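Local coordinates for peptidase S15/CocE/NonD (Thaumarchaeota archaeon SCGC AB-539-E09, PDB 4PF1), which is a serine aminopeptidase of the alpha/beta hydrolase fold that probably removes residues from the N-terminal ends of peptides, at residues L178-P183 with P358-Y363; P61-R66 with A156-S161; T284-I289 with G316-F321; M90-S95 with W350-V355. All coordinates share one frame; numbering follows the deposited sequence.

Interaction 1 of 4, residues L178-P183 with P358-Y363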
loop_
_atom_site.group_PDB
_atom_site.type_symbol
_atom_site.label_atom_id
_atom_site.label_comp_id
_atom_site.label_asym_id
_atom_site.label_seq_id
_atom_site.Cartn_x
_atom_site.Cartn_y
_atom_site.Cartn_z
ATOM N N LEU A 178 13.592 -40.830 -21.257
ATOM C CA LEU A 178 13.988 -39.736 -20.359
ATOM C C LEU A 178 15.388 -39.244 -20.759
ATOM O O LEU A 178 16.361 -40.006 -20.681
ATOM C CB LEU A 178 13.938 -40.159 -18.876
ATOM C CG LEU A 178 14.257 -39.044 -17.860
ATOM C CD1 LEU A 178 13.071 -38.102 -17.676
ATOM C CD2 LEU A 178 14.681 -39.624 -16.535
ATOM N N LYS A 179 15.472 -37.977 -21.218
ATOM C CA LYS A 179 16.696 -37.394 -21.764
ATOM C C LYS A 179 17.387 -36.395 -20.831
ATOM O O LYS A 179 18.571 -36.135 -21.026
ATOM C CB LYS A 179 16.412 -36.718 -23.125
ATOM C CG LYS A 179 15.778 -37.642 -24.182
ATOM C CD LYS A 179 16.671 -38.846 -24.558
ATOM C CE LYS A 179 15.922 -39.859 -25.393
ATOM N NZ LYS A 179 16.749 -41.058 -25.684
ATOM N N ALA A 180 16.657 -35.807 -19.853
ATOM C CA ALA A 180 17.217 -34.821 -18.910
ATOM C C ALA A 180 16.293 -34.590 -17.718
ATOM O O ALA A 180 15.095 -34.853 -17.812
ATOM C CB ALA A 180 17.466 -33.493 -19.624
ATOM N N VAL A 181 16.846 -34.069 -16.602
ATOM C CA VAL A 181 16.068 -33.721 -15.403
ATOM C C VAL A 181 16.506 -32.351 -14.853
ATOM O O VAL A 181 17.689 -32.005 -14.916
ATOM C CB VAL A 181 16.094 -34.803 -14.279
ATOM C CG1 VAL A 181 15.234 -36.012 -14.638
ATOM C CG2 VAL A 181 17.518 -35.218 -13.924
ATOM N N VAL A 182 15.543 -31.574 -14.319
ATOM C CA VAL A 182 15.813 -30.276 -13.698
ATOM C C VAL A 182 15.156 -30.256 -12.287
ATOM O O VAL A 182 14.058 -29.706 -12.118
ATOM C CB VAL A 182 15.382 -29.056 -14.576
ATOM C CG1 VAL A 182 15.810 -27.738 -13.932
ATOM C CG2 VAL A 182 15.943 -29.156 -15.994
ATOM N N PRO A 183 15.793 -30.877 -11.264
ATOM C CA PRO A 183 15.191 -30.848 -9.922
ATOM C C PRO A 183 15.467 -29.521 -9.188
ATOM O O PRO A 183 16.625 -29.158 -8.958
ATOM C CB PRO A 183 15.831 -32.050 -9.219
ATOM C CG PRO A 183 17.131 -32.271 -9.921
ATOM C CD PRO A 183 17.083 -31.602 -11.269
ATOM N N PRO A 358 17.879 -23.719 -22.895
ATOM C CA PRO A 358 18.895 -24.257 -23.825
ATOM C C PRO A 358 19.403 -25.642 -23.399
ATOM O O PRO A 358 19.718 -26.458 -24.262
ATOM C CB PRO A 358 20.011 -23.206 -23.785
ATOM C CG PRO A 358 19.348 -21.965 -23.293
ATOM C CD PRO A 358 18.342 -22.452 -22.297
ATOM N N PHE A 359 19.438 -25.919 -22.072
ATOM C CA PHE A 359 19.803 -27.235 -21.526
ATOM C C PHE A 359 18.812 -28.289 -22.045
ATOM O O PHE A 359 19.229 -29.290 -22.627
ATOM C CB PHE A 359 19.809 -27.195 -19.976
ATOM C CG PHE A 359 19.911 -28.535 -19.274
ATOM C CD1 PHE A 359 21.142 -29.159 -19.103
ATOM C CD2 PHE A 359 18.781 -29.150 -18.746
ATOM C CE1 PHE A 359 21.238 -30.384 -18.434
ATOM C CE2 PHE A 359 18.878 -30.378 -18.081
ATOM C CZ PHE A 359 20.104 -30.987 -17.932
ATOM N N LEU A 360 17.497 -28.024 -21.877
ATOM C CA LEU A 360 16.420 -28.917 -22.314
ATOM C C LEU A 360 16.372 -29.047 -23.834
ATOM O O LEU A 360 16.256 -30.163 -24.338
ATOM C CB LEU A 360 15.052 -28.434 -21.788
ATOM C CG LEU A 360 14.852 -28.431 -20.264
ATOM C CD1 LEU A 360 13.572 -27.718 -19.891
ATOM C CD2 LEU A 360 14.858 -29.851 -19.695
ATOM N N ASP A 361 16.480 -27.913 -24.567
ATOM C CA ASP A 361 16.428 -27.905 -26.032
ATOM C C ASP A 361 17.546 -28.742 -26.654
ATOM O O ASP A 361 17.307 -29.406 -27.663
ATOM C CB ASP A 361 16.465 -26.472 -26.584
ATOM C CG ASP A 361 15.165 -25.705 -26.408
ATOM O OD1 ASP A 361 14.085 -26.339 -26.466
ATOM O OD2 ASP A 361 15.223 -24.464 -26.278
ATOM N N HIS A 362 18.748 -28.754 -26.037
ATOM C CA HIS A 362 19.862 -29.547 -26.552
ATOM C C HIS A 362 19.580 -31.058 -26.463
ATOM O O HIS A 362 19.790 -31.764 -27.444
ATOM C CB HIS A 362 21.185 -29.209 -25.839
ATOM C CG HIS A 362 22.283 -30.186 -26.145
ATOM N ND1 HIS A 362 22.802 -30.309 -27.421
ATOM C CD2 HIS A 362 22.859 -31.116 -25.349
ATOM C CE1 HIS A 362 23.693 -31.288 -27.357
ATOM N NE2 HIS A 362 23.770 -31.796 -26.128
ATOM N N TYR A 363 19.126 -31.547 -25.297
ATOM C CA TYR A 363 18.889 -32.978 -25.089
ATOM C C TYR A 363 17.546 -33.465 -25.648
ATOM O O TYR A 363 17.384 -34.668 -25.860
ATOM C CB TYR A 363 18.983 -33.336 -23.592
ATOM C CG TYR A 363 20.372 -33.192 -23.007
ATOM C CD1 TYR A 363 21.398 -34.061 -23.368
ATOM C CD2 TYR A 363 20.652 -32.213 -22.057
ATOM C CE1 TYR A 363 22.681 -33.931 -22.835
ATOM C CE2 TYR A 363 21.927 -32.078 -21.510
ATOM C CZ TYR A 363 22.938 -32.944 -21.896
ATOM O OH TYR A 363 24.196 -32.825 -21.353
#
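The Phe359 ring meets three partners from strand 178-184: Ala180 CB, Val181 O and Val182 CG2, all oblique to it. One of its faces carries Tyr363 CD2, offset toward the rim. The Tyr363 ring has His362 CD2 over the centre of one face, 3.7 Å above its plane. At its edge, in plane, sits Phe359 CD1. Ala180 CB lies 3.8 Å from Phe359 CE2 and 4.2 Å from Tyr363 CD2, so both rings share this methyl. In the alpha/beta hydrolase fold helices cover both faces of the central sheet, and helix 347-365 is one of these. Its segment 358-363 runs nearly antiparallel to 178-183 (171°), with a closest axis approach of 8.1 Å. Phe359 CB points toward the strand, and CG is anti to the backbone N (chi1 169°). Val182 and Phe359 lie alongside each other, pointing opposite ways, with Val182 CG2 3.8 Å from Phe359 CE2. The same CG2 touches Leu360 CD2 at 3.9 Å. An alanine in place of Phe359 would probably open a gap beside Ala180 and Val182 and deprive Tyr363 of its edge neighbour. Near the C-terminal end of the helix, Lys179 CB lies 3.6 Å from Tyr363 O, while Lys179 NZ bonds Pro176 O.

Interaction 2 of 4, residues P61-R66 with A156-S161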
loop_
_atom_site.group_PDB
_atom_site.type_symbol
_atom_site.label_atom_id
_atom_site.label_comp_id
_atom_site.label_asym_id
_atom_site.label_seq_id
_atom_site.Cartn_x
_atom_site.Cartn_y
_atom_site.Cartn_z
ATOM N N PRO A 61 9.024 -32.255 -27.751
ATOM C CA PRO A 61 9.265 -33.090 -26.558
ATOM C C PRO A 61 8.199 -32.934 -25.466
ATOM O O PRO A 61 7.327 -32.062 -25.555
ATOM C CB PRO A 61 10.630 -32.616 -26.066
ATOM C CG PRO A 61 10.737 -31.222 -26.534
ATOM C CD PRO A 61 10.001 -31.147 -27.842
ATOM N N ILE A 62 8.286 -33.788 -24.426
ATOM C CA ILE A 62 7.382 -33.776 -23.273
ATOM C C ILE A 62 8.142 -33.312 -22.023
ATOM O O ILE A 62 9.273 -33.739 -21.791
ATOM C CB ILE A 62 6.737 -35.184 -23.062
ATOM C CG1 ILE A 62 5.779 -35.549 -24.226
ATOM C CG2 ILE A 62 6.026 -35.301 -21.689
ATOM C CD1 ILE A 62 5.507 -37.064 -24.373
ATOM N N VAL A 63 7.508 -32.455 -21.213
ATOM C CA VAL A 63 8.072 -32.014 -19.941
ATOM C C VAL A 63 7.102 -32.493 -18.824
ATOM O O VAL A 63 5.950 -32.059 -18.770
ATOM C CB VAL A 63 8.422 -30.493 -19.913
ATOM C CG1 VAL A 63 7.202 -29.609 -20.161
ATOM C CG2 VAL A 63 9.138 -30.107 -18.626
ATOM N N LEU A 64 7.545 -33.492 -18.037
ATOM C CA LEU A 64 6.734 -34.172 -17.025
ATOM C C LEU A 64 7.005 -33.681 -15.599
ATOM O O LEU A 64 8.155 -33.538 -15.191
ATOM C CB LEU A 64 6.981 -35.707 -17.112
ATOM C CG LEU A 64 6.360 -36.612 -16.017
ATOM C CD1 LEU A 64 4.837 -36.628 -16.094
ATOM C CD2 LEU A 64 6.899 -38.021 -16.107
ATOM N N THR A 65 5.922 -33.486 -14.829
ATOM C CA THR A 65 5.982 -33.119 -13.418
ATOM C C THR A 65 4.999 -34.014 -12.654
ATOM O O THR A 65 3.832 -34.108 -13.028
ATOM C CB THR A 65 5.718 -31.619 -13.221
ATOM O OG1 THR A 65 6.596 -30.872 -14.073
ATOM C CG2 THR A 65 5.914 -31.180 -11.769
ATOM N N ARG A 66 5.492 -34.705 -11.619
ATOM C CA ARG A 66 4.690 -35.624 -10.809
ATOM C C ARG A 66 4.475 -34.984 -9.439
ATOM O O ARG A 66 5.445 -34.677 -8.742
ATOM C CB ARG A 66 5.375 -37.002 -10.733
ATOM C CG ARG A 66 5.728 -37.554 -12.132
ATOM C CD ARG A 66 6.184 -38.999 -12.133
ATOM N NE ARG A 66 5.119 -39.901 -11.698
ATOM C CZ ARG A 66 5.090 -40.504 -10.515
ATOM N NH1 ARG A 66 4.069 -41.276 -10.184
ATOM N NH2 ARG A 66 6.084 -40.332 -9.651
ATOM N N ALA A 156 11.527 -35.049 -20.506
ATOM C CA ALA A 156 12.325 -34.455 -19.440
ATOM C C ALA A 156 11.452 -34.273 -18.213
ATOM O O ALA A 156 10.260 -33.998 -18.350
ATOM C CB ALA A 156 12.903 -33.124 -19.879
ATOM N N ALA A 157 12.022 -34.468 -17.019
ATOM C CA ALA A 157 11.283 -34.296 -15.774
ATOM C C ALA A 157 11.796 -33.078 -15.020
ATOM O O ALA A 157 13.005 -32.939 -14.823
ATOM C CB ALA A 157 11.397 -35.544 -14.911
ATOM N N ILE A 158 10.887 -32.151 -14.668
ATOM C CA ILE A 158 11.234 -30.932 -13.933
ATOM C C ILE A 158 10.244 -30.741 -12.770
ATOM O O ILE A 158 9.146 -31.310 -12.791
ATOM C CB ILE A 158 11.315 -29.666 -14.862
ATOM C CG1 ILE A 158 9.916 -29.084 -15.192
ATOM C CG2 ILE A 158 12.150 -29.935 -16.135
ATOM C CD1 ILE A 158 9.925 -27.663 -15.823
ATOM N N GLY A 159 10.647 -29.963 -11.769
ATOM C CA GLY A 159 9.819 -29.702 -10.599
ATOM C C GLY A 159 10.605 -29.310 -9.369
ATOM O O GLY A 159 11.799 -29.601 -9.269
ATOM N N GLY A 160 9.925 -28.653 -8.434
ATOM C CA GLY A 160 10.520 -28.202 -7.183
ATOM C C GLY A 160 9.922 -28.843 -5.947
ATOM O O GLY A 160 8.762 -29.263 -5.964
ATOM N N SER A 161 10.717 -28.898 -4.850
ATOM C CA SER A 161 10.320 -29.451 -3.542
ATOM C C SER A 161 9.945 -30.948 -3.666
ATOM O O SER A 161 10.803 -31.748 -4.051
ATOM C CB SER A 161 9.179 -28.632 -2.942
ATOM O OG SER A 161 9.100 -28.798 -1.538
#
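Strands 60-67 and 154-160 lie side by side and parallel in the central sheet of the alpha/beta hydrolase domain, bridged at Val63 with Ala156 and at Leu64 with Ala157. The short segments cross at -41°, a strong twist. Ala156 uses both of its backbone groups: its N donates to Ile62 O at 2.9 Å, and its O accepts from Leu64 N at 2.8 Å. The bond from Leu64 N is nearly straight, 169° at the hydrogen. Next along, Ile158 N reaches Leu64 O at 3.1 Å. Beyond that point a side chain takes over. With OG1 anti to its own carbonyl carbon (chi1 -52°), the Thr65 hydroxyl is placed to reach Ile158 O. It donates to that oxygen at 2.9 Å from OG1, coming from above the carbonyl plane. On the same face as Ala156, Val63 CG2 packs on Ile158 CG1 at 3.7 Å, the two side chains crossing obliquely. Leu360 and Leu364 of helix 347-365 cover Ala156 there. Ala157 points to the other face, where it meets Cys170. Gly159 follows with its CA 4.3 Å from Thr65 CG2. A CB on Gly159 would crowd that methyl and the preceding carbonyl oxygen. The strand ends at Gly160. Ser161 follows, with positive phi, right before helix 162-169. Ser161 OG is hydrogen-bonded to His328 NE2, consistent with a Ser-His-Asp triad completed by Asp295. This strand-turn-helix is consistent with the nucleophile elbow of alpha/beta hydrolases, with Ser161 the probable nucleophile.

Interaction 3 of 4, residues T284-I289 with G316-F321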
loop_
_atom_site.group_PDB
_atom_site.type_symbol
_atom_site.label_atom_id
_atom_site.label_comp_id
_atom_site.label_asym_id
_atom_site.label_seq_id
_atom_site.Cartn_x
_atom_site.Cartn_y
_atom_site.Cartn_z
ATOM N N THR A 284 23.275 -41.591 -15.137
ATOM C CA THR A 284 23.232 -41.646 -16.605
ATOM C C THR A 284 22.445 -40.479 -17.215
ATOM O O THR A 284 22.710 -40.096 -18.356
ATOM C CB THR A 284 22.614 -42.980 -17.071
ATOM O OG1 THR A 284 21.317 -43.128 -16.488
ATOM C CG2 THR A 284 23.489 -44.192 -16.732
ATOM N N VAL A 285 21.459 -39.949 -16.474
ATOM C CA VAL A 285 20.578 -38.874 -16.937
ATOM C C VAL A 285 21.207 -37.491 -16.651
ATOM O O VAL A 285 21.578 -37.221 -15.503
ATOM C CB VAL A 285 19.163 -38.999 -16.289
ATOM C CG1 VAL A 285 18.200 -37.946 -16.835
ATOM C CG2 VAL A 285 18.589 -40.404 -16.481
ATOM N N PRO A 286 21.298 -36.590 -17.670
ATOM C CA PRO A 286 21.816 -35.231 -17.411
ATOM C C PRO A 286 20.950 -34.501 -16.383
ATOM O O PRO A 286 19.720 -34.551 -16.461
ATOM C CB PRO A 286 21.755 -34.554 -18.786
ATOM C CG PRO A 286 21.675 -35.675 -19.766
ATOM C CD PRO A 286 20.912 -36.753 -19.083
ATOM N N MET A 287 21.597 -33.880 -15.391
ATOM C CA MET A 287 20.924 -33.233 -14.273
ATOM C C MET A 287 21.330 -31.776 -14.127
ATOM O O MET A 287 22.521 -31.452 -14.129
ATOM C CB MET A 287 21.256 -33.993 -12.976
ATOM C CG MET A 287 20.233 -33.821 -11.873
ATOM S SD MET A 287 20.658 -34.770 -10.382
ATOM C CE MET A 287 20.652 -36.453 -11.039
ATOM N N LEU A 288 20.333 -30.907 -13.954
ATOM C CA LEU A 288 20.526 -29.489 -13.689
ATOM C C LEU A 288 19.942 -29.194 -12.300
ATOM O O LEU A 288 18.739 -28.952 -12.165
ATOM C CB LEU A 288 19.872 -28.629 -14.798
ATOM C CG LEU A 288 20.076 -27.097 -14.730
ATOM C CD1 LEU A 288 21.545 -26.714 -14.907
ATOM C CD2 LEU A 288 19.241 -26.395 -15.788
ATOM N N ILE A 289 20.784 -29.311 -11.259
ATOM C CA ILE A 289 20.360 -29.100 -9.873
ATOM C C ILE A 289 20.237 -27.599 -9.609
ATOM O O ILE A 289 21.210 -26.861 -9.760
ATOM C CB ILE A 289 21.306 -29.799 -8.851
ATOM C CG1 ILE A 289 21.604 -31.264 -9.268
ATOM C CG2 ILE A 289 20.712 -29.727 -7.435
ATOM C CD1 ILE A 289 22.856 -31.874 -8.632
ATOM N N GLY A 316 32.419 -33.523 -15.899
ATOM C CA GLY A 316 31.299 -32.590 -15.874
ATOM C C GLY A 316 30.447 -32.723 -17.119
ATOM O O GLY A 316 30.198 -31.738 -17.819
ATOM N N LYS A 317 30.032 -33.964 -17.422
ATOM C CA LYS A 317 29.250 -34.289 -18.611
ATOM C C LYS A 317 27.740 -34.296 -18.334
ATOM O O LYS A 317 26.961 -33.968 -19.228
ATOM C CB LYS A 317 29.681 -35.660 -19.159
ATOM C CG LYS A 317 29.681 -35.743 -20.683
ATOM C CD LYS A 317 30.009 -37.153 -21.185
ATOM C CE LYS A 317 31.495 -37.401 -21.331
ATOM N NZ LYS A 317 31.782 -38.810 -21.709
ATOM N N LEU A 318 27.328 -34.683 -17.111
ATOM C CA LEU A 318 25.907 -34.822 -16.784
ATOM C C LEU A 318 25.411 -33.892 -15.661
ATOM O O LEU A 318 24.260 -33.460 -15.716
ATOM C CB LEU A 318 25.595 -36.286 -16.400
ATOM C CG LEU A 318 25.936 -37.362 -17.448
ATOM C CD1 LEU A 318 26.157 -38.708 -16.795
ATOM C CD2 LEU A 318 24.856 -37.460 -18.518
ATOM N N VAL A 319 26.238 -33.620 -14.633
ATOM C CA VAL A 319 25.785 -32.837 -13.474
ATOM C C VAL A 319 26.196 -31.352 -13.558
ATOM O O VAL A 319 27.364 -31.029 -13.779
ATOM C CB VAL A 319 26.245 -33.477 -12.130
ATOM C CG1 VAL A 319 25.707 -32.703 -10.931
ATOM C CG2 VAL A 319 25.821 -34.936 -12.044
ATOM N N HIS A 320 25.211 -30.463 -13.344
ATOM C CA HIS A 320 25.375 -29.011 -13.272
ATOM C C HIS A 320 24.654 -28.492 -12.032
ATOM O O HIS A 320 23.526 -28.907 -11.766
ATOM C CB HIS A 320 24.828 -28.322 -14.531
ATOM C CG HIS A 320 25.413 -28.827 -15.809
ATOM N ND1 HIS A 320 26.545 -28.255 -16.358
ATOM C CD2 HIS A 320 24.994 -29.830 -16.613
ATOM C CE1 HIS A 320 26.778 -28.926 -17.474
ATOM N NE2 HIS A 320 25.873 -29.887 -17.667
ATOM N N PHE A 321 25.298 -27.593 -11.271
ATOM C CA PHE A 321 24.699 -27.017 -10.068
ATOM C C PHE A 321 24.502 -25.511 -10.228
ATOM O O PHE A 321 25.447 -24.790 -10.547
ATOM C CB PHE A 321 25.558 -27.336 -8.827
ATOM C CG PHE A 321 25.117 -26.735 -7.508
ATOM C CD1 PHE A 321 23.786 -26.797 -7.105
ATOM C CD2 PHE A 321 26.046 -26.184 -6.633
ATOM C CE1 PHE A 321 23.384 -26.255 -5.881
ATOM C CE2 PHE A 321 25.645 -25.650 -5.405
ATOM C CZ PHE A 321 24.317 -25.688 -5.038
#
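Leu318 leans from the loop before strand 319-324 onto the residues that lead into strand 287-292. Its CB lies 4.1 Å from Pro286 CA. CG is anti to the carbonyl carbon (chi1 -57°), and the two methyls fork from it. CD1 approaches Thr284 O loosely. CD2 comes closer: it meets Thr284 O at 3.4 Å and Pro286 CG at 3.9 Å. CD2 thus touches both a carbonyl oxygen and the proline ring. The backbone of Leu318 is used as well. Its O accepts from Met287 N at 2.7 Å, with the donor tilted 30° from the carbonyl plane, and its N is hydrogen-bonded to Asp313 OD2. The bond from Met287 N to Leu318 O opens the parallel pairing of strands 287-292 and 319-324, joined through helix 301-309 in a beta-alpha-beta unit of the alpha/beta hydrolase sheet. The pairing goes on with His320 N to Met287 O at 3.0 Å and Ile289 N to His320 O at 2.8 Å. Side chains alternate between the two faces. Met287, Ile289, Val319 and Phe321 share one, and Ile289 CD1 touches Val319 CG1 there at 3.8 Å. Helix 301-309 covers it, with Leu305 on Ile289 and Leu309 on Met287. Leu288 and His320 point to the other face, where Leu288 CD1 lies 3.7 Å from His320 CB. Phe351 and Phe359 of helix 347-365 pack on this leucine. The His320 ring turns an edge to Met287 O, and its ND1 bonds Pro373 O.

Interaction 4 of 4, residues M90-S95 with W350-V355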
loop_
_atom_site.group_PDB
_atom_site.type_symbol
_atom_site.label_atom_id
_atom_site.label_comp_id
_atom_site.label_asym_id
_atom_site.label_seq_id
_atom_site.Cartn_x
_atom_site.Cartn_y
_atom_site.Cartn_z
ATOM N N MET A 90 7.010 -21.952 -13.650
ATOM C CA MET A 90 8.152 -22.835 -13.899
ATOM C C MET A 90 8.185 -23.305 -15.363
ATOM O O MET A 90 9.265 -23.420 -15.940
ATOM C CB MET A 90 8.087 -24.048 -12.953
ATOM C CG MET A 90 9.242 -25.033 -13.124
ATOM S SD MET A 90 9.093 -26.496 -12.067
ATOM C CE MET A 90 7.651 -27.270 -12.773
ATOM N N ASN A 91 7.001 -23.540 -15.960
ATOM C CA ASN A 91 6.861 -24.031 -17.332
ATOM C C ASN A 91 6.743 -22.904 -18.387
ATOM O O ASN A 91 6.365 -23.195 -19.524
ATOM C CB ASN A 91 5.643 -24.958 -17.438
ATOM C CG ASN A 91 5.795 -26.248 -16.688
ATOM O OD1 ASN A 91 5.401 -26.364 -15.527
ATOM N ND2 ASN A 91 6.350 -27.259 -17.346
ATOM N N ASP A 92 7.086 -21.637 -18.035
ATOM C CA ASP A 92 6.962 -20.515 -18.981
ATOM C C ASP A 92 7.803 -20.721 -20.255
ATOM O O ASP A 92 7.272 -20.578 -21.358
ATOM C CB ASP A 92 7.283 -19.147 -18.325
ATOM C CG ASP A 92 8.604 -19.017 -17.563
ATOM O OD1 ASP A 92 9.416 -19.973 -17.596
ATOM O OD2 ASP A 92 8.793 -17.987 -16.884
ATOM N N THR A 93 9.082 -21.116 -20.107
ATOM C CA THR A 93 9.964 -21.321 -21.261
ATOM C C THR A 93 9.561 -22.569 -22.075
ATOM O O THR A 93 9.665 -22.537 -23.302
ATOM C CB THR A 93 11.436 -21.366 -20.837
ATOM O OG1 THR A 93 11.677 -22.529 -20.048
ATOM C CG2 THR A 93 11.862 -20.125 -20.083
ATOM N N THR A 94 9.075 -23.647 -21.406
ATOM C CA THR A 94 8.655 -24.882 -22.099
ATOM C C THR A 94 7.348 -24.659 -22.866
ATOM O O THR A 94 7.161 -25.247 -23.932
ATOM C CB THR A 94 8.524 -26.068 -21.130
ATOM O OG1 THR A 94 7.564 -25.761 -20.122
ATOM C CG2 THR A 94 9.853 -26.471 -20.507
ATOM N N SER A 95 6.443 -23.816 -22.318
ATOM C CA SER A 95 5.178 -23.464 -22.965
ATOM C C SER A 95 5.433 -22.589 -24.193
ATOM O O SER A 95 4.808 -22.808 -25.232
ATOM C CB SER A 95 4.249 -22.748 -21.988
ATOM O OG SER A 95 3.054 -22.332 -22.629
ATOM N N TRP A 350 15.655 -15.092 -15.842
ATOM C CA TRP A 350 16.938 -15.106 -16.561
ATOM C C TRP A 350 17.505 -16.524 -16.610
ATOM O O TRP A 350 18.013 -16.938 -17.649
ATOM C CB TRP A 350 17.966 -14.148 -15.918
ATOM C CG TRP A 350 19.311 -14.176 -16.592
ATOM C CD1 TRP A 350 19.697 -13.446 -17.677
ATOM C CD2 TRP A 350 20.417 -15.038 -16.273
ATOM N NE1 TRP A 350 20.974 -13.799 -18.056
ATOM C CE2 TRP A 350 21.438 -14.776 -17.213
ATOM C CE3 TRP A 350 20.643 -16.012 -15.282
ATOM C CZ2 TRP A 350 22.672 -15.440 -17.183
ATOM C CZ3 TRP A 350 21.859 -16.681 -15.265
ATOM C CH2 TRP A 350 22.859 -16.388 -16.201
ATOM N N PHE A 351 17.452 -17.250 -15.475
ATOM C CA PHE A 351 17.964 -18.616 -15.394
ATOM C C PHE A 351 17.180 -19.564 -16.313
ATOM O O PHE A 351 17.794 -20.358 -17.024
ATOM C CB PHE A 351 17.950 -19.145 -13.937
ATOM C CG PHE A 351 17.963 -20.658 -13.856
ATOM C CD1 PHE A 351 19.111 -21.379 -14.174
ATOM C CD2 PHE A 351 16.801 -21.365 -13.562
ATOM C CE1 PHE A 351 19.104 -22.773 -14.172
ATOM C CE2 PHE A 351 16.797 -22.761 -13.560
ATOM C CZ PHE A 351 17.948 -23.454 -13.864
ATOM N N ARG A 352 15.840 -19.517 -16.259
ATOM C CA ARG A 352 15.000 -20.423 -17.048
ATOM C C ARG A 352 15.154 -20.199 -18.553
ATOM O O ARG A 352 15.287 -21.174 -19.292
ATOM C CB ARG A 352 13.525 -20.328 -16.633
ATOM C CG ARG A 352 13.254 -21.005 -15.289
ATOM C CD ARG A 352 11.767 -21.181 -14.975
ATOM N NE ARG A 352 10.992 -19.942 -15.125
ATOM C CZ ARG A 352 10.958 -18.961 -14.228
ATOM N NH1 ARG A 352 11.679 -19.042 -13.116
ATOM N NH2 ARG A 352 10.222 -17.883 -14.447
ATOM N N ARG A 353 15.175 -18.934 -19.002
ATOM C CA ARG A 353 15.296 -18.617 -20.429
ATOM C C ARG A 353 16.709 -18.874 -20.982
ATOM O O ARG A 353 16.836 -19.411 -22.079
ATOM C CB ARG A 353 14.907 -17.153 -20.707
ATOM C CG ARG A 353 13.435 -16.812 -20.448
ATOM C CD ARG A 353 13.071 -15.403 -20.909
ATOM N NE ARG A 353 14.049 -14.404 -20.470
ATOM C CZ ARG A 353 13.947 -13.696 -19.351
ATOM N NH1 ARG A 353 12.893 -13.845 -18.557
ATOM N NH2 ARG A 353 14.890 -12.824 -19.022
ATOM N N ASN A 354 17.761 -18.460 -20.246
ATOM C CA ASN A 354 19.137 -18.510 -20.749
ATOM C C ASN A 354 19.928 -19.772 -20.383
ATOM O O ASN A 354 20.951 -20.027 -21.017
ATOM C CB ASN A 354 19.913 -17.278 -20.288
ATOM C CG ASN A 354 19.399 -16.003 -20.892
ATOM O OD1 ASN A 354 19.728 -15.652 -22.027
ATOM N ND2 ASN A 354 18.551 -15.298 -20.160
ATOM N N VAL A 355 19.502 -20.532 -19.356
ATOM C CA VAL A 355 20.247 -21.720 -18.923
ATOM C C VAL A 355 19.379 -22.992 -19.019
ATOM O O VAL A 355 19.795 -23.947 -19.673
ATOM C CB VAL A 355 20.845 -21.554 -17.490
ATOM C CG1 VAL A 355 21.680 -22.772 -17.091
ATOM C CG2 VAL A 355 21.671 -20.272 -17.372
#
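Arg352 and Asp92 meet with their side chains at about a right angle, and the guanidinium grips the carboxylate side-on. Arg352 NE donates to Asp92 OD1 at 2.9 Å, and Arg352 NH2 to Asp92 OD2 at 2.8 Å. Both bonds are nearly straight, and together they form a salt bridge with one nitrogen to each oxygen. Both oxygens are met on their syn sides and lie within the guanidinium plane. The two planes are turned 27° against each other, so the nitrogens lie somewhat out of the carboxylate plane. The remaining nitrogen, Arg352 NH1, bonds Gly331 O and Arg333 O, so the guanidinium is held on both its Asp92 side and its loop side. An alanine in place of Arg352 would probably leave Asp92 without its counter-charge and these two carbonyls without their NH1 donor. Farther back, Arg352 CD lies 3.5 Å from Met90 O. Thr93 adds an apolar touch, its CG2 3.8 Å from Arg352 CB and 3.7 Å from Arg353 CG. Its OG1 bonds Gln357 OE1 of helix 347-365, one turn beyond Arg353. The contact thus pins the start of the short helix 92-96 to helix 347-365. Met90 and Thr94 reach from here to strand 60-67, and Asn91 and Ser95 pack on Ile101 of strand 100-105.

How the interactions relate
Interactions 1, 2 and 3 all use the central sheet of the alpha/beta hydrolase domain, where strands 60-67, 154-160, 178-184, 287-292 and 319-324 follow one another. Interaction 1 sits between the other two, its centre about 10 Å from that of interaction 2 and 9 Å from that of interaction 3. Interactions 1 and 4 share helix 347-365, with centres about 12 Å apart. Along the chain, interaction 2 closes before interaction 1 opens, and interaction 3 is nested inside the loops closed by 1 and 4. Interaction 4 crosses 1 and 2. Met90 meets Ile158 and Gly159, while helix 347-365 reaches strand 287-292 through Phe351 and Leu288. Both thus pack against the sheet's parallel strands.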